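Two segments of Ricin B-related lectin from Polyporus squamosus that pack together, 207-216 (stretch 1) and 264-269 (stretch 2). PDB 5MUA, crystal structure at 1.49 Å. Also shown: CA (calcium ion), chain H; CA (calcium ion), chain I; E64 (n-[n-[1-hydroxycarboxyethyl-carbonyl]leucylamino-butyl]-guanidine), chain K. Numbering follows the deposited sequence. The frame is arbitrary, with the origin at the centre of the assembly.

Stretch 1 207-216: DCDDFATVFK
Stretch 2 (264-269) FFEPQN

A helix packs against the end of a strand and the turn that follows it, mainly through side chains, without a single hydrogen bond across the interface. In stretch 1, Asp207 (phi/psi -119/-168) sits at the N-cap position and the helix runs from Cys208 through Lys216, with phi from -55 to -74° and psi from -38 to -47°; its rungs include Phe211 N to Asp207 O (3.0 Å) and Phe215 N to Phe211 O (3.0 Å). Stretch 2 enters extended at Phe264 (-111/151) and Phe265 (-136/129), then bends at Pro267 (-75/-7) and Gln268 (-74/-26), where Asn269 N bonds back to Glu266 O (3.2 Å). Glu266 (chi1 t, chi2 p) points its CA-to-CB bond away from the helix, yet its OE1 accepts from Gln268 N (3.0 Å), bracing the turn.

The register is set by Phe211 and Pro267, whose CA atoms lie 5.6 Å apart. Pro267, C-gamma endo, is the central bump: it fits among Phe211, Ala212 and Phe215, its CG 3.7 Å from Phe211 CB and 4.1 Å from Ala212 CB, its CB 3.8 Å from Phe215 CB. The proline ring also lies close to the helix backbone, with Pro267 CB 3.5 Å from Phe211 O and Pro267 CG 3.6 Å from Ala212 N.

Phe211 (chi1 m, -77°; chi2 -87°) offers a ring face to Gln268 (chi1 m, chi2 t, chi3 46°). Gln268 CG lies 3.5 Å from the Phe211 ring centroid and 14° off its normal, a CH-pi contact in which the aliphatic stem covers the ring. The amide lies near the start of the helix, where Gln268 NE2 comes within 4.1 Å of Cys208 CA. One turn after Phe211, Phe215 (chi1 t, chi2 57°) meets Phe265 (chi1 t, chi2 79°): their planes incline by 30° and their centroids are 5.0 Å apart, so the rings are slid past one another and barely overlap, with Phe215 CE2 3.4 Å from Phe265 CE2.

Polar chemistry gathers at the helix start. Asp207 OD1 (2.4 Å), Asp209 OD1 (2.4 Å) and OD2 (2.6 Å), and Asp210 OD2 (2.4 Å) bind the chain H calcium; Asp207 OD2 (2.5 Å) and Asp209 OD2 (2.3 Å) bind the chain I calcium. Cys208 SG is covalently joined to E64 C2 (1.9 Å).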

# COMPACT_ATOMS: atom_id res chain seq x y z
N ASP B 207 -12.20 2.32 -3.73
CA ASP B 207 -12.96 2.95 -2.69
C ASP B 207 -12.06 3.23 -1.44
O ASP B 207 -10.83 3.21 -1.56
CB ASP B 207 -14.31 2.32 -2.47
CG ASP B 207 -14.24 0.86 -2.04
OD1 ASP B 207 -13.10 0.29 -2.05
OD2 ASP B 207 -15.30 0.36 -1.55
N CYS B 208 -12.65 3.58 -0.29
CA CYS B 208 -11.84 4.18 0.78
C CYS B 208 -10.69 3.23 1.15
O CYS B 208 -9.56 3.69 1.37
CB CYS B 208 -12.63 4.46 1.99
SG CYS B 208 -13.56 3.12 2.78
N ASP B 209 -10.95 1.93 1.21
CA ASP B 209 -9.89 1.03 1.53
C ASP B 209 -8.71 1.17 0.58
O ASP B 209 -7.55 1.06 1.02
CB ASP B 209 -10.35 -0.42 1.70
CG ASP B 209 -10.97 -1.03 0.42
OD1 ASP B 209 -10.21 -1.55 -0.43
OD2 ASP B 209 -12.21 -0.90 0.29
N ASP B 210 -8.96 1.38 -0.69
CA ASP B 210 -7.91 1.44 -1.68
C ASP B 210 -7.13 2.77 -1.56
O ASP B 210 -5.93 2.78 -1.60
CB ASP B 210 -8.49 1.25 -3.07
CG ASP B 210 -9.16 -0.08 -3.19
OD1 ASP B 210 -8.42 -1.09 -3.16
OD2 ASP B 210 -10.41 -0.10 -3.17
N PHE B 211 -7.86 3.87 -1.39
CA PHE B 211 -7.21 5.16 -1.18
C PHE B 211 -6.28 5.07 0.01
O PHE B 211 -5.14 5.54 -0.11
CB PHE B 211 -8.21 6.27 -0.96
CG PHE B 211 -8.88 6.74 -2.24
CD1 PHE B 211 -8.29 7.73 -3.02
CD2 PHE B 211 -10.06 6.15 -2.69
CE1 PHE B 211 -8.86 8.13 -4.21
CE2 PHE B 211 -10.66 6.56 -3.86
CZ PHE B 211 -10.03 7.54 -4.65
N ALA B 212 -6.75 4.52 1.14
CA ALA B 212 -5.95 4.50 2.34
C ALA B 212 -4.72 3.55 2.25
O ALA B 212 -3.61 3.84 2.70
CB ALA B 212 -6.81 4.22 3.57
N THR B 213 -4.96 2.42 1.63
CA THR B 213 -3.87 1.43 1.47
C THR B 213 -2.86 1.92 0.47
O THR B 213 -1.67 1.75 0.70
CB THR B 213 -4.45 0.06 1.05
OG1 THR B 213 -5.23 -0.41 2.11
CG2 THR B 213 -3.32 -0.99 0.81
N VAL B 214 -3.29 2.45 -0.67
CA VAL B 214 -2.41 2.91 -1.70
C VAL B 214 -1.59 4.11 -1.14
O VAL B 214 -0.39 4.16 -1.39
CB VAL B 214 -3.13 3.26 -3.03
CG1 VAL B 214 -2.20 3.97 -4.01
CG2 VAL B 214 -3.65 1.98 -3.68
N PHE B 215 -2.25 5.03 -0.45
CA PHE B 215 -1.49 6.18 0.11
C PHE B 215 -0.40 5.69 1.07
O PHE B 215 0.76 6.19 0.97
CB PHE B 215 -2.38 7.25 0.74
CG PHE B 215 -1.61 8.45 1.21
CD1 PHE B 215 -0.83 9.14 0.31
CD2 PHE B 215 -1.63 8.83 2.55
CE1 PHE B 215 -0.06 10.23 0.72
CE2 PHE B 215 -0.85 9.89 2.97
CZ PHE B 215 -0.13 10.60 2.03
N LYS B 216 -0.74 4.74 1.93
CA LYS B 216 0.22 4.14 2.82
C LYS B 216 1.43 3.59 2.11
O LYS B 216 2.62 3.77 2.54
CB LYS B 216 -0.40 3.20 3.83
CG LYS B 216 0.59 2.56 4.77
CD LYS B 216 -0.03 1.85 5.95
CE LYS B 216 1.06 1.07 6.69
NZ LYS B 216 2.15 1.95 7.20
N PHE B 264 -5.77 12.86 11.72
CA PHE B 264 -6.32 11.97 10.69
C PHE B 264 -6.23 12.66 9.35
O PHE B 264 -6.18 13.91 9.20
CB PHE B 264 -7.71 11.51 11.10
CG PHE B 264 -7.76 10.97 12.46
CD1 PHE B 264 -7.47 9.63 12.70
CD2 PHE B 264 -8.02 11.81 13.54
CE1 PHE B 264 -7.49 9.12 13.99
CE2 PHE B 264 -7.99 11.32 14.85
CZ PHE B 264 -7.74 9.98 15.09
N PHE B 265 -6.12 11.81 8.32
CA PHE B 265 -5.84 12.22 6.99
C PHE B 265 -6.76 11.46 6.02
O PHE B 265 -6.92 10.23 6.12
CB PHE B 265 -4.37 11.99 6.65
CG PHE B 265 -3.97 12.48 5.26
CD1 PHE B 265 -3.73 13.83 5.03
CD2 PHE B 265 -3.83 11.60 4.20
CE1 PHE B 265 -3.33 14.28 3.78
CE2 PHE B 265 -3.45 12.04 2.93
CZ PHE B 265 -3.20 13.38 2.71
N GLU B 266 -7.43 12.22 5.15
CA GLU B 266 -8.34 11.66 4.16
C GLU B 266 -7.62 11.51 2.83
O GLU B 266 -7.43 12.49 2.12
CB GLU B 266 -9.59 12.53 4.03
CG GLU B 266 -10.50 12.13 2.89
CD GLU B 266 -10.82 10.65 3.02
OE1 GLU B 266 -10.36 9.91 2.19
OE2 GLU B 266 -11.52 10.31 3.96
N PRO B 267 -7.24 10.26 2.41
CA PRO B 267 -6.42 10.14 1.22
C PRO B 267 -7.20 10.35 -0.12
O PRO B 267 -6.57 10.45 -1.15
CB PRO B 267 -5.91 8.67 1.30
CG PRO B 267 -6.96 7.98 2.06
CD PRO B 267 -7.32 8.98 3.13
N GLN B 268 -8.52 10.47 -0.09
CA GLN B 268 -9.27 10.87 -1.27
C GLN B 268 -9.12 12.33 -1.61
O GLN B 268 -9.15 12.62 -2.80
CB GLN B 268 -10.76 10.65 -1.12
CG GLN B 268 -11.04 9.17 -1.05
CD GLN B 268 -12.50 8.91 -0.95
OE1 GLN B 268 -13.31 9.50 -1.69
NE2 GLN B 268 -12.85 8.04 -0.07
N ASN B 269 -8.81 13.21 -0.63
CA ASN B 269 -8.79 14.65 -0.96
C ASN B 269 -7.73 15.43 -0.23
O ASN B 269 -7.74 16.65 -0.28
CB ASN B 269 -10.14 15.28 -0.72
CG ASN B 269 -10.59 15.22 0.75
OD1 ASN B 269 -9.81 15.09 1.66
ND2 ASN B 269 -11.87 15.25 0.95
CA CA H . -11.90 -1.73 -2.16
CA CA I . -14.50 -1.31 0.10
C1 E64 K . -15.61 4.52 1.52
O1 E64 K . -15.36 4.49 0.32
O2 E64 K . -15.97 5.57 2.15
C2 E64 K . -15.35 3.32 2.33
C3 E64 K . -15.89 2.09 1.60
O3 E64 K . -17.27 2.35 1.77
C4 E64 K . -15.52 0.81 2.26
O4 E64 K . -14.63 0.14 1.86
N1 E64 K . -16.14 0.50 3.36
C6 E64 K . -15.91 -0.71 4.14
C7 E64 K . -15.15 -0.62 5.45
C8 E64 K . -13.83 0.13 5.37
C9 E64 K . -12.78 -0.74 4.66
C10 E64 K . -13.41 0.43 6.74
C11 E64 K . -17.04 -1.71 4.16
O5 E64 K . -17.91 -1.52 4.99
N2 E64 K . -17.09 -2.73 3.33
C12 E64 K . -18.04 -3.85 3.44
C13 E64 K . -17.29 -5.15 3.67
C14 E64 K . -18.16 -6.43 3.64
C15 E64 K . -18.02 -7.20 4.96
N3 E64 K . -18.50 -8.57 4.76
C16 E64 K . -18.40 -9.56 5.62
N4 E64 K . -17.97 -9.34 6.88
N5 E64 K . -18.70 -10.84 5.20
O HOH W 1 -10.07 -3.12 -3.14
O HOH W 2 -17.01 -1.59 0.36